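Local structure of putative cytochrome P450 hydroxylase (Chondromyces apiculatus DSM 436, 6GMF) at residues Ser27-Leu32 with Val291-Glu296; Gly60-Leu65 with Ile79-Pro84; Arg285-Asp290 with Ala300-Leu305. The protein is a bacterial cytochrome P450 that binds heme b and probably acts as a monooxygenase, with terpenes among its likely substrates. All blocks are in the same frame, centred on the assembly; numbering follows the deposited sequence.

Interaction 1: Ser27-Leu32 with Val291-Glu296; sequences SAVGRL and VEIGDE
Ser27 and Glu296 bring their polar ends together at the start of the contact, with Ser27 OG 3.3 Å from Glu296 OE2. Ser27 is the first residue to leave the helix 16-26. Its OG lies anti to the backbone N (chi1 178°), a position from which it donates a hydrogen bond of 2.8 Å to Val29 O, two residues on, and so closes a short link between the residue after the helix and Val29. An alanine here would remove OG, probably leaving Val29 O without this donor and the Glu296 carboxylate without this polar neighbour.

Ala28 follows, with its methyl directed at the opposite segment, where Ile293 to Glu296 form a type I' turn. Ala28 CB rests 3.5 Å from Ile293 O and 3.9 Å from Glu296 CG, and also touches Gly294 O. Gly294 has positive phi, and a side chain at that position would run into the Ala28 methyl.

Val29 then slides past Glu296 in the opposite sense: Val29 CG2 comes to 3.6 Å from Glu296 CB and lies 4.3 Å from Ile293 CG1. The glutamate thus uses its aliphatic root against Val29, and a bend at chi2 (-74°) carries CD back toward the serine hydroxyl. No hydrogen bond crosses between the segments; the turn is closed from within, by the reciprocal backbone bonds of Ile293 and Glu296.

Beyond this point the first segment joins the large mixed sheet as one of its two outermost strands, Gly30 bonding to Ala39 of strand 38-40. The other segment belongs to the separate two-stranded hairpin of strands 291-293 and 296-298. Ile293 reaches across to Val40 and to Val49 of helix 43-51, while Val29 touches Met38 and Ile298, so the hairpin is packed against the border of the sheet.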
loop_
_atom_site.group_PDB
_atom_site.type_symbol
_atom_site.label_atom_id
_atom_site.label_comp_id
_atom_site.label_asym_id
_atom_site.label_seq_id
_atom_site.Cartn_x
_atom_site.Cartn_y
_atom_site.Cartn_z
ATOM N N SER A 27 6.699 -7.949 -25.310
ATOM C CA SER A 27 6.783 -6.543 -25.646
ATOM C C SER A 27 7.077 -5.698 -24.402
ATOM O O SER A 27 6.661 -6.049 -23.288
ATOM C CB SER A 27 5.502 -6.094 -26.290
ATOM O OG SER A 27 5.570 -4.710 -26.581
ATOM N N ALA A 28 7.788 -4.591 -24.628
ATOM C CA ALA A 28 8.065 -3.573 -23.622
ATOM C C ALA A 28 6.763 -2.957 -23.117
ATOM O O ALA A 28 6.715 -2.459 -21.966
ATOM C CB ALA A 28 8.990 -2.503 -24.159
ATOM N N VAL A 29 5.752 -2.896 -23.986
ATOM C CA VAL A 29 4.488 -2.265 -23.693
ATOM C C VAL A 29 3.322 -3.187 -24.068
ATOM O O VAL A 29 3.313 -3.771 -25.151
ATOM C CB VAL A 29 4.407 -0.927 -24.446
ATOM C CG1 VAL A 29 3.116 -0.214 -24.123
ATOM C CG2 VAL A 29 5.618 -0.062 -24.128
ATOM N N GLY A 30 2.333 -3.269 -23.172
ATOM C CA GLY A 30 1.048 -3.933 -23.349
ATOM C C GLY A 30 -0.085 -2.933 -23.225
ATOM O O GLY A 30 0.134 -1.767 -22.861
ATOM N N ARG A 31 -1.283 -3.342 -23.646
ATOM C CA ARG A 31 -2.450 -2.453 -23.678
ATOM C C ARG A 31 -3.589 -3.182 -22.976
ATOM O O ARG A 31 -3.830 -4.337 -23.309
ATOM C CB ARG A 31 -2.813 -2.094 -25.122
ATOM C CG ARG A 31 -4.018 -1.173 -25.289
ATOM C CD ARG A 31 -4.418 -0.995 -26.758
ATOM N NE ARG A 31 -4.080 0.313 -27.310
ATOM C CZ ARG A 31 -4.902 1.360 -27.334
ATOM N NH1 ARG A 31 -6.162 1.227 -26.946
ATOM N NH2 ARG A 31 -4.466 2.537 -27.739
ATOM N N LEU A 32 -4.214 -2.514 -21.991
ATOM C CA LEU A 32 -5.409 -3.008 -21.327
ATOM C C LEU A 32 -6.609 -2.611 -22.180
ATOM O O LEU A 32 -6.708 -1.451 -22.643
ATOM C CB LEU A 32 -5.615 -2.395 -19.936
ATOM C CG LEU A 32 -4.456 -2.320 -18.941
ATOM C CD1 LEU A 32 -5.028 -2.387 -17.526
ATOM C CD2 LEU A 32 -3.377 -3.363 -19.164
ATOM N N VAL A 291 6.478 9.290 -26.317
ATOM C CA VAL A 291 7.671 8.762 -25.662
ATOM C C VAL A 291 7.947 7.376 -26.246
ATOM O O VAL A 291 7.120 6.808 -26.962
ATOM C CB VAL A 291 7.555 8.736 -24.125
ATOM C CG1 VAL A 291 7.450 10.128 -23.519
ATOM C CG2 VAL A 291 6.414 7.856 -23.670
ATOM N N GLU A 292 9.146 6.867 -25.954
ATOM C CA GLU A 292 9.583 5.601 -26.465
ATOM C C GLU A 292 10.073 4.782 -25.276
ATOM O O GLU A 292 10.881 5.243 -24.455
ATOM C CB GLU A 292 10.667 5.767 -27.534
ATOM N N ILE A 293 9.566 3.563 -25.154
ATOM C CA ILE A 293 10.177 2.675 -24.188
ATOM C C ILE A 293 10.318 1.295 -24.826
ATOM O O ILE A 293 9.398 0.773 -25.404
ATOM C CB ILE A 293 9.454 2.663 -22.827
ATOM C CG1 ILE A 293 9.341 1.238 -22.294
ATOM C CG2 ILE A 293 8.107 3.362 -22.871
ATOM C CD1 ILE A 293 8.951 1.185 -20.869
ATOM N N GLY A 294 11.545 0.775 -24.763
ATOM C CA GLY A 294 11.925 -0.469 -25.414
ATOM C C GLY A 294 11.458 -0.549 -26.858
ATOM O O GLY A 294 10.907 -1.563 -27.255
ATOM N N ASP A 295 11.670 0.537 -27.617
ATOM C CA ASP A 295 11.397 0.634 -29.063
ATOM C C ASP A 295 9.892 0.563 -29.351
ATOM O O ASP A 295 9.472 0.389 -30.491
ATOM C CB ASP A 295 12.181 -0.415 -29.864
ATOM C CG ASP A 295 13.480 0.117 -30.462
ATOM O OD1 ASP A 295 14.219 0.823 -29.742
ATOM O OD2 ASP A 295 13.737 -0.160 -31.652
ATOM N N GLU A 296 9.080 0.722 -28.308
ATOM C CA GLU A 296 7.655 0.849 -28.449
ATOM C C GLU A 296 7.355 2.313 -28.138
ATOM O O GLU A 296 7.834 2.858 -27.119
ATOM C CB GLU A 296 6.894 -0.079 -27.496
ATOM C CG GLU A 296 7.333 -1.534 -27.548
ATOM C CD GLU A 296 6.872 -2.259 -28.793
ATOM O OE1 GLU A 296 6.044 -1.691 -29.542
ATOM O OE2 GLU A 296 7.343 -3.384 -29.008
#

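Interaction 2: Gly60-Leu65 with Ile79-Pro84. With HEM (protoporphyrin IX containing Fe), chain B.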
loop_
_atom_site.group_PDB
_atom_site.type_symbol
_atom_site.label_atom_id
_atom_site.label_comp_id
_atom_site.label_asym_id
_atom_site.label_seq_id
_atom_site.Cartn_x
_atom_site.Cartn_y
_atom_site.Cartn_z
ATOM N N GLY A 60 -1.670 11.094 -13.990
ATOM C CA GLY A 60 -2.252 9.826 -14.354
ATOM C C GLY A 60 -3.092 9.189 -13.253
ATOM O O GLY A 60 -3.960 8.414 -13.542
ATOM N N TRP A 61 -2.784 9.470 -11.977
ATOM C CA TRP A 61 -3.542 8.939 -10.848
ATOM C C TRP A 61 -5.000 9.376 -10.938
ATOM O O TRP A 61 -5.865 8.698 -10.407
ATOM C CB TRP A 61 -2.950 9.344 -9.513
ATOM C CG TRP A 61 -1.875 8.408 -9.069
ATOM C CD1 TRP A 61 -0.537 8.593 -9.191
ATOM C CD2 TRP A 61 -2.074 7.094 -8.521
ATOM N NE1 TRP A 61 0.114 7.510 -8.679
ATOM C CE2 TRP A 61 -0.798 6.584 -8.244
ATOM C CE3 TRP A 61 -3.203 6.345 -8.166
ATOM C CZ2 TRP A 61 -0.620 5.324 -7.678
ATOM C CZ3 TRP A 61 -3.029 5.101 -7.589
ATOM C CH2 TRP A 61 -1.737 4.612 -7.338
ATOM N N ALA A 62 -5.279 10.489 -11.631
ATOM C CA ALA A 62 -6.701 10.882 -11.798
ATOM C C ALA A 62 -7.528 9.760 -12.436
ATOM O O ALA A 62 -8.711 9.661 -12.135
ATOM C CB ALA A 62 -6.815 12.167 -12.582
ATOM N N ALA A 63 -6.917 8.918 -13.281
ATOM C CA ALA A 63 -7.569 7.808 -13.995
ATOM C C ALA A 63 -8.013 6.693 -13.044
ATOM O O ALA A 63 -8.805 5.820 -13.444
ATOM C CB ALA A 63 -6.626 7.255 -15.044
ATOM N N SER A 64 -7.476 6.665 -11.817
ATOM C CA SER A 64 -7.783 5.623 -10.850
ATOM C C SER A 64 -9.032 5.981 -10.023
ATOM O O SER A 64 -9.513 5.160 -9.235
ATOM C CB SER A 64 -6.617 5.404 -9.910
ATOM O OG SER A 64 -6.590 6.431 -8.932
ATOM N N LEU A 65 -9.486 7.227 -10.111
ATOM C CA LEU A 65 -10.468 7.728 -9.157
ATOM C C LEU A 65 -11.836 7.186 -9.544
ATOM O O LEU A 65 -12.110 6.998 -10.728
ATOM C CB LEU A 65 -10.456 9.256 -9.137
ATOM C CG LEU A 65 -9.204 9.894 -8.529
ATOM C CD1 LEU A 65 -9.253 11.412 -8.637
ATOM C CD2 LEU A 65 -8.996 9.451 -7.079
ATOM N N ILE A 79 -1.022 14.464 -2.655
ATOM C CA ILE A 79 0.365 14.562 -2.989
ATOM C C ILE A 79 0.750 13.587 -4.120
ATOM O O ILE A 79 1.574 13.957 -4.940
ATOM C CB ILE A 79 1.258 14.417 -1.748
ATOM C CG1 ILE A 79 2.707 14.783 -2.036
ATOM C CG2 ILE A 79 1.123 13.037 -1.153
ATOM C CD1 ILE A 79 3.625 14.569 -0.876
ATOM N N VAL A 80 0.081 12.434 -4.269
ATOM C CA VAL A 80 0.509 11.458 -5.220
ATOM C C VAL A 80 0.107 11.888 -6.632
ATOM O O VAL A 80 0.577 11.325 -7.606
ATOM C CB VAL A 80 -0.038 10.059 -4.876
ATOM C CG1 VAL A 80 -1.484 9.896 -5.268
ATOM C CG2 VAL A 80 0.803 8.951 -5.497
ATOM N N GLN A 81 -0.778 12.869 -6.749
ATOM C CA GLN A 81 -1.202 13.401 -8.026
ATOM C C GLN A 81 -0.380 14.621 -8.459
ATOM O O GLN A 81 -0.603 15.083 -9.564
ATOM C CB GLN A 81 -2.673 13.814 -7.969
ATOM C CG GLN A 81 -3.606 12.651 -7.730
ATOM C CD GLN A 81 -5.028 12.980 -8.114
ATOM O OE1 GLN A 81 -5.582 14.005 -7.736
ATOM N NE2 GLN A 81 -5.620 12.111 -8.902
ATOM N N VAL A 82 0.566 15.079 -7.647
ATOM C CA VAL A 82 1.216 16.332 -7.915
ATOM C C VAL A 82 2.571 16.067 -8.582
ATOM O O VAL A 82 3.362 15.202 -8.186
ATOM C CB VAL A 82 1.340 17.143 -6.617
ATOM C CG1 VAL A 82 2.025 18.482 -6.841
ATOM C CG2 VAL A 82 -0.031 17.327 -5.971
ATOM N N ASP A 83 2.935 16.954 -9.503
ATOM C CA ASP A 83 4.216 16.898 -10.189
ATOM C C ASP A 83 5.147 18.020 -9.735
ATOM O O ASP A 83 4.712 19.026 -9.152
ATOM C CB ASP A 83 4.027 17.077 -11.687
ATOM C CG ASP A 83 3.301 15.943 -12.375
ATOM O OD1 ASP A 83 3.472 14.760 -11.945
ATOM O OD2 ASP A 83 2.520 16.231 -13.269
ATOM N N PRO A 84 6.466 17.895 -9.997
ATOM C CA PRO A 84 7.394 19.012 -9.769
ATOM C C PRO A 84 6.870 20.213 -10.566
ATOM O O PRO A 84 6.248 20.040 -11.605
ATOM C CB PRO A 84 8.735 18.453 -10.273
ATOM C CG PRO A 84 8.545 16.952 -10.124
ATOM C CD PRO A 84 7.132 16.725 -10.601
HETATM C CHA HEM B . 3.399 6.363 -2.329
HETATM C CHB HEM B . 3.331 1.654 -2.079
HETATM C CHC HEM B . 2.097 2.001 2.588
HETATM C CHD HEM B . 1.786 6.715 2.223
HETATM C C1A HEM B . 3.528 5.033 -2.654
HETATM C C2A HEM B . 4.026 4.615 -3.919
HETATM C C3A HEM B . 3.979 3.260 -3.855
HETATM C C4A HEM B . 3.502 2.908 -2.566
HETATM C CMA HEM B . 4.301 2.249 -4.928
HETATM C CAA HEM B . 4.482 5.439 -5.092
HETATM C CBA HEM B . 3.314 5.971 -5.966
HETATM C CGA HEM B . 3.783 6.678 -7.221
HETATM O O1A HEM B . 5.001 6.680 -7.533
HETATM O O2A HEM B . 2.841 7.133 -7.950
HETATM C C1B HEM B . 2.968 1.299 -0.770
HETATM C C2B HEM B . 2.909 -0.042 -0.251
HETATM C C3B HEM B . 2.551 0.024 1.059
HETATM C C4B HEM B . 2.413 1.452 1.356
HETATM C CMB HEM B . 3.186 -1.220 -1.095
HETATM C CAB HEM B . 2.395 -1.056 2.108
HETATM C CBB HEM B . 2.979 -2.197 1.940
HETATM C C1C HEM B . 1.949 3.292 2.955
HETATM C C2C HEM B . 1.575 3.729 4.271
HETATM C C3C HEM B . 1.497 5.105 4.122
HETATM C C4C HEM B . 1.760 5.452 2.778
HETATM C CMC HEM B . 1.511 2.888 5.513
HETATM C CAC HEM B . 1.201 6.135 5.118
HETATM C CBC HEM B . 0.715 5.909 6.315
HETATM C C1D HEM B . 2.173 6.980 0.936
HETATM C C2D HEM B . 2.185 8.364 0.379
HETATM C C3D HEM B . 2.651 8.266 -0.883
HETATM C C4D HEM B . 2.917 6.841 -1.104
HETATM C CMD HEM B . 1.762 9.570 1.204
HETATM C CAD HEM B . 2.841 9.398 -1.855
HETATM C CBD HEM B . 4.258 9.989 -1.920
HETATM C CGD HEM B . 4.411 11.046 -2.994
HETATM O O1D HEM B . 5.376 11.820 -2.875
HETATM O O2D HEM B . 3.607 11.095 -3.961
HETATM N NA HEM B . 3.216 3.972 -1.819
HETATM N NB HEM B . 2.678 2.117 0.234
HETATM N NC HEM B . 2.015 4.329 2.045
HETATM N ND HEM B . 2.563 6.095 -0.046
HETATM FE FE HEM B . 2.729 4.162 0.113
HETATM O O HOH W 1 0.632 4.042 -0.673
#
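Two donors face each other where Gln81 meets Ala62: as modelled, Gln81 NE2 stands 3.2 Å from Ala62 N, no hydrogen bond joins them, and the placing of the amide N and O is doubtful here. The glutamine chain, extended beyond CG, reaches the short 3-10 segment, Gln81 CG touching Trp61 CB at 3.8 Å. Its amide also meets Leu65 tip to tip, with NE2 3.7 Å from Leu65 CD1.

The rest of the contact is gathered round the indole of Trp61. Trp61 CD1 comes to 3.3 Å from Val80 O, which also accepts from Asn58 ND2. The Val80 side chain crosses the ring at about a right angle and lays CG2 over one face, 4.0 Å from the centroid of the five-membered ring, in a CH-pi contact displaced toward the rim. With CG1 in the crowded position (chi1 78°), CG2 is the methyl left to meet the indole. The ring edge is occupied as well: Trp61 NE1 donates in the ring plane to the heme propionate oxygen HEM O2A, 2.8 Å away with an N-H...O angle of 161°. This bond and the valine methyl together restrain the rotation of the indole. Trp61 O is gripped twice by Ser64, through N and, at 2.8 Å, through OG.

Both segments belong to the B-C loop of the P450 fold, between strand 56-57 and helix 86-94. Asp83 bonds back to Ser57 and to the N of Asn58. Ile79 packs on His87 and Leu90 of the following helix, and the Trp61 ring meets Phe284, just before strand 285-287.

Interaction 3: Arg285-Asp290 with Ala300-Leu305; sequences RQTMTD and ARSVVL. With HEM (protoporphyrin IX containing Fe), chain B.
Arg285 and Val304 face each other as an antiparallel hydrogen-bonded pair in the mixed beta sheet of the cytochrome P450 fold, with Gln286 and Val303 as the non-hydrogen-bonded pair beside them. The strands are linked through the hairpin of strands 291-293 and 296-298.

Backbone bonds form the frame. Arg285 N reaches Val304 O at 2.8 Å, and Val304 N returns a bond to Arg285 O. Farther along, Thr287 N donates to Ser302 O at 2.9 Å and Thr287 O accepts from Arg301 N, a residue with positive phi.

Side chains add bonds to the opposing main chain. Thr287 OG1, placed between the backbone N and the carbonyl carbon (chi1 56°), accepts from Ser302 N at 3.0 Å and is itself bonded to Pro299 O. Asp290 OD1 takes Ala300 N at 2.9 Å, the donor approaching from above the carboxylate plane. Gln286 NE2 makes a weak bond to Arg301 O.

Van der Waals contacts complete the interface. Met288 CE sits over one face of the Arg301 guanidinium, 4.0 Å from CZ and offset toward its rim. Thr287 CG2 packs at 3.8 Å on Val304 CG2, and both side chains also touch Phe56 and Ile298.

The remaining interaction is a pair of hydrogen bonds that leads away from the strands to the heme. The propionate carboxylate lies at the edge of the Arg285 guanidinium and receives a two-pronged grip, with NH1 2.8 Å from HEM O2A and NH2 2.9 Å from HEM O1A, the second bond almost straight at 174°.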
loop_
_atom_site.group_PDB
_atom_site.type_symbol
_atom_site.label_atom_id
_atom_site.label_comp_id
_atom_site.label_asym_id
_atom_site.label_seq_id
_atom_site.Cartn_x
_atom_site.Cartn_y
_atom_site.Cartn_z
ATOM N N ARG A 285 0.521 6.617 -14.345
ATOM C CA ARG A 285 1.217 7.764 -14.937
ATOM C C ARG A 285 0.436 8.220 -16.185
ATOM O O ARG A 285 -0.379 7.477 -16.668
ATOM C CB ARG A 285 2.658 7.422 -15.330
ATOM C CG ARG A 285 3.565 7.015 -14.170
ATOM C CD ARG A 285 3.899 8.203 -13.301
ATOM N NE ARG A 285 4.924 7.869 -12.308
ATOM C CZ ARG A 285 4.665 7.488 -11.068
ATOM N NH1 ARG A 285 3.434 7.146 -10.692
ATOM N NH2 ARG A 285 5.668 7.486 -10.187
ATOM N N GLN A 286 0.738 9.411 -16.678
ATOM C CA GLN A 286 0.216 9.879 -17.976
ATOM C C GLN A 286 1.354 10.518 -18.758
ATOM O O GLN A 286 2.147 11.318 -18.188
ATOM C CB GLN A 286 -0.914 10.881 -17.778
ATOM C CG GLN A 286 -1.537 11.305 -19.103
ATOM C CD GLN A 286 -2.672 12.293 -18.948
ATOM O OE1 GLN A 286 -2.605 13.234 -18.167
ATOM N NE2 GLN A 286 -3.684 12.131 -19.784
ATOM N N THR A 287 1.469 10.136 -20.032
ATOM C CA THR A 287 2.521 10.741 -20.831
ATOM C C THR A 287 2.116 12.148 -21.235
ATOM O O THR A 287 0.981 12.415 -21.543
ATOM C CB THR A 287 2.867 9.919 -22.071
ATOM O OG1 THR A 287 1.666 9.741 -22.821
ATOM C CG2 THR A 287 3.411 8.562 -21.704
ATOM N N MET A 288 3.115 13.021 -21.197
ATOM C CA MET A 288 2.957 14.403 -21.529
ATOM C C MET A 288 3.342 14.654 -22.995
ATOM O O MET A 288 2.858 15.607 -23.585
ATOM C CB MET A 288 3.785 15.255 -20.561
ATOM C CG MET A 288 3.271 15.210 -19.118
ATOM S SD MET A 288 1.612 15.921 -18.888
ATOM C CE MET A 288 0.529 14.524 -19.180
ATOM N N THR A 289 4.142 13.756 -23.585
ATOM C CA THR A 289 4.627 13.814 -24.974
ATOM C C THR A 289 4.622 12.393 -25.539
ATOM O O THR A 289 4.404 11.423 -24.801
ATOM C CB THR A 289 6.028 14.445 -25.070
ATOM O OG1 THR A 289 6.964 13.783 -24.208
ATOM C CG2 THR A 289 6.002 15.922 -24.746
ATOM N N ASP A 290 4.848 12.268 -26.851
ATOM C CA ASP A 290 5.159 10.996 -27.436
ATOM C C ASP A 290 6.470 10.534 -26.803
ATOM O O ASP A 290 7.425 11.313 -26.690
ATOM C CB ASP A 290 5.240 11.075 -28.967
ATOM C CG ASP A 290 3.885 10.959 -29.646
ATOM O OD1 ASP A 290 2.914 11.432 -29.070
ATOM O OD2 ASP A 290 3.815 10.377 -30.741
ATOM N N ALA A 300 1.477 10.619 -26.694
ATOM C CA ALA A 300 1.118 11.681 -25.770
ATOM C C ALA A 300 -0.274 11.411 -25.185
ATOM O O ALA A 300 -1.127 10.891 -25.861
ATOM C CB ALA A 300 1.121 13.009 -26.501
ATOM N N ARG A 301 -0.428 11.727 -23.895
ATOM C CA ARG A 301 -1.637 11.687 -23.147
ATOM C C ARG A 301 -2.146 10.279 -22.882
ATOM O O ARG A 301 -3.274 10.142 -22.411
ATOM C CB ARG A 301 -2.696 12.546 -23.838
ATOM C CG ARG A 301 -2.272 14.006 -23.896
ATOM C CD ARG A 301 -2.395 14.666 -22.534
ATOM N NE ARG A 301 -1.600 15.869 -22.423
ATOM C CZ ARG A 301 -1.794 16.803 -21.517
ATOM N NH1 ARG A 301 -2.647 16.582 -20.531
ATOM N NH2 ARG A 301 -1.144 17.947 -21.614
ATOM N N SER A 302 -1.305 9.254 -23.028
ATOM C CA SER A 302 -1.706 7.904 -22.672
ATOM C C SER A 302 -1.602 7.721 -21.158
ATOM O O SER A 302 -0.676 8.257 -20.555
ATOM C CB SER A 302 -0.840 6.897 -23.343
ATOM O OG SER A 302 -0.971 6.988 -24.746
ATOM N N VAL A 303 -2.552 6.987 -20.581
ATOM C CA VAL A 303 -2.360 6.479 -19.208
ATOM C C VAL A 303 -1.456 5.247 -19.264
ATOM O O VAL A 303 -1.670 4.343 -20.084
ATOM C CB VAL A 303 -3.704 6.167 -18.549
ATOM C CG1 VAL A 303 -3.508 5.502 -17.184
ATOM C CG2 VAL A 303 -4.526 7.445 -18.441
ATOM N N VAL A 304 -0.468 5.207 -18.361
ATOM C CA VAL A 304 0.553 4.217 -18.374
ATOM C C VAL A 304 0.606 3.609 -16.978
ATOM O O VAL A 304 0.596 4.361 -16.032
ATOM C CB VAL A 304 1.919 4.829 -18.719
ATOM C CG1 VAL A 304 3.031 3.810 -18.582
ATOM C CG2 VAL A 304 1.900 5.444 -20.116
ATOM N N LEU A 305 0.601 2.277 -16.919
ATOM C CA LEU A 305 0.689 1.522 -15.671
ATOM C C LEU A 305 2.050 0.854 -15.590
ATOM O O LEU A 305 2.270 -0.203 -16.185
ATOM C CB LEU A 305 -0.405 0.449 -15.619
ATOM C CG LEU A 305 -1.852 0.902 -15.835
ATOM C CD1 LEU A 305 -2.744 -0.307 -15.669
ATOM C CD2 LEU A 305 -2.229 1.956 -14.855
HETATM C CHA HEM B . 3.399 6.363 -2.329
HETATM C CHB HEM B . 3.331 1.654 -2.079
HETATM C CHC HEM B . 2.097 2.001 2.588
HETATM C CHD HEM B . 1.786 6.715 2.223
HETATM C C1A HEM B . 3.528 5.033 -2.654
HETATM C C2A HEM B . 4.026 4.615 -3.919
HETATM C C3A HEM B . 3.979 3.260 -3.855
HETATM C C4A HEM B . 3.502 2.908 -2.566
HETATM C CMA HEM B . 4.301 2.249 -4.928
HETATM C CAA HEM B . 4.482 5.439 -5.092
HETATM C CBA HEM B . 3.314 5.971 -5.966
HETATM C CGA HEM B . 3.783 6.678 -7.221
HETATM O O1A HEM B . 5.001 6.680 -7.533
HETATM O O2A HEM B . 2.841 7.133 -7.950
HETATM C C1B HEM B . 2.968 1.299 -0.770
HETATM C C2B HEM B . 2.909 -0.042 -0.251
HETATM C C3B HEM B . 2.551 0.024 1.059
HETATM C C4B HEM B . 2.413 1.452 1.356
HETATM C CMB HEM B . 3.186 -1.220 -1.095
HETATM C CAB HEM B . 2.395 -1.056 2.108
HETATM C CBB HEM B . 2.979 -2.197 1.940
HETATM C C1C HEM B . 1.949 3.292 2.955
HETATM C C2C HEM B . 1.575 3.729 4.271
HETATM C C3C HEM B . 1.497 5.105 4.122
HETATM C C4C HEM B . 1.760 5.452 2.778
HETATM C CMC HEM B . 1.511 2.888 5.513
HETATM C CAC HEM B . 1.201 6.135 5.118
HETATM C CBC HEM B . 0.715 5.909 6.315
HETATM C C1D HEM B . 2.173 6.980 0.936
HETATM C C2D HEM B . 2.185 8.364 0.379
HETATM C C3D HEM B . 2.651 8.266 -0.883
HETATM C C4D HEM B . 2.917 6.841 -1.104
HETATM C CMD HEM B . 1.762 9.570 1.204
HETATM C CAD HEM B . 2.841 9.398 -1.855
HETATM C CBD HEM B . 4.258 9.989 -1.920
HETATM C CGD HEM B . 4.411 11.046 -2.994
HETATM O O1D HEM B . 5.376 11.820 -2.875
HETATM O O2D HEM B . 3.607 11.095 -3.961
HETATM N NA HEM B . 3.216 3.972 -1.819
HETATM N NB HEM B . 2.678 2.117 0.234
HETATM N NC HEM B . 2.015 4.329 2.045
HETATM N ND HEM B . 2.563 6.095 -0.046
HETATM FE FE HEM B . 2.729 4.162 0.113
HETATM O O HOH W 1 0.632 4.042 -0.673
#

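How the interactions relate
Interactions 2 and 3 converge on one heme propionate: Trp61 and Arg285 both donate to HEM O2A, and Gly60 packs on Gln286 and Ala63 on Val303. Interaction 1 has no part in the heme site; it touches interaction 3 through Leu32 and Leu305, at the sheet that both reach. Interaction 2 is a surface contact between loop segments, whereas the other two are partly buried. Their chemistry differs accordingly. Interaction 3 joins strands and the loop beside them by backbone and side-chain hydrogen bonds, interaction 2 rests on an indole that meets a valine methyl and the heme propionate, and interaction 1 sets a hairpin against the sheet border by van der Waals contact with one polar approach.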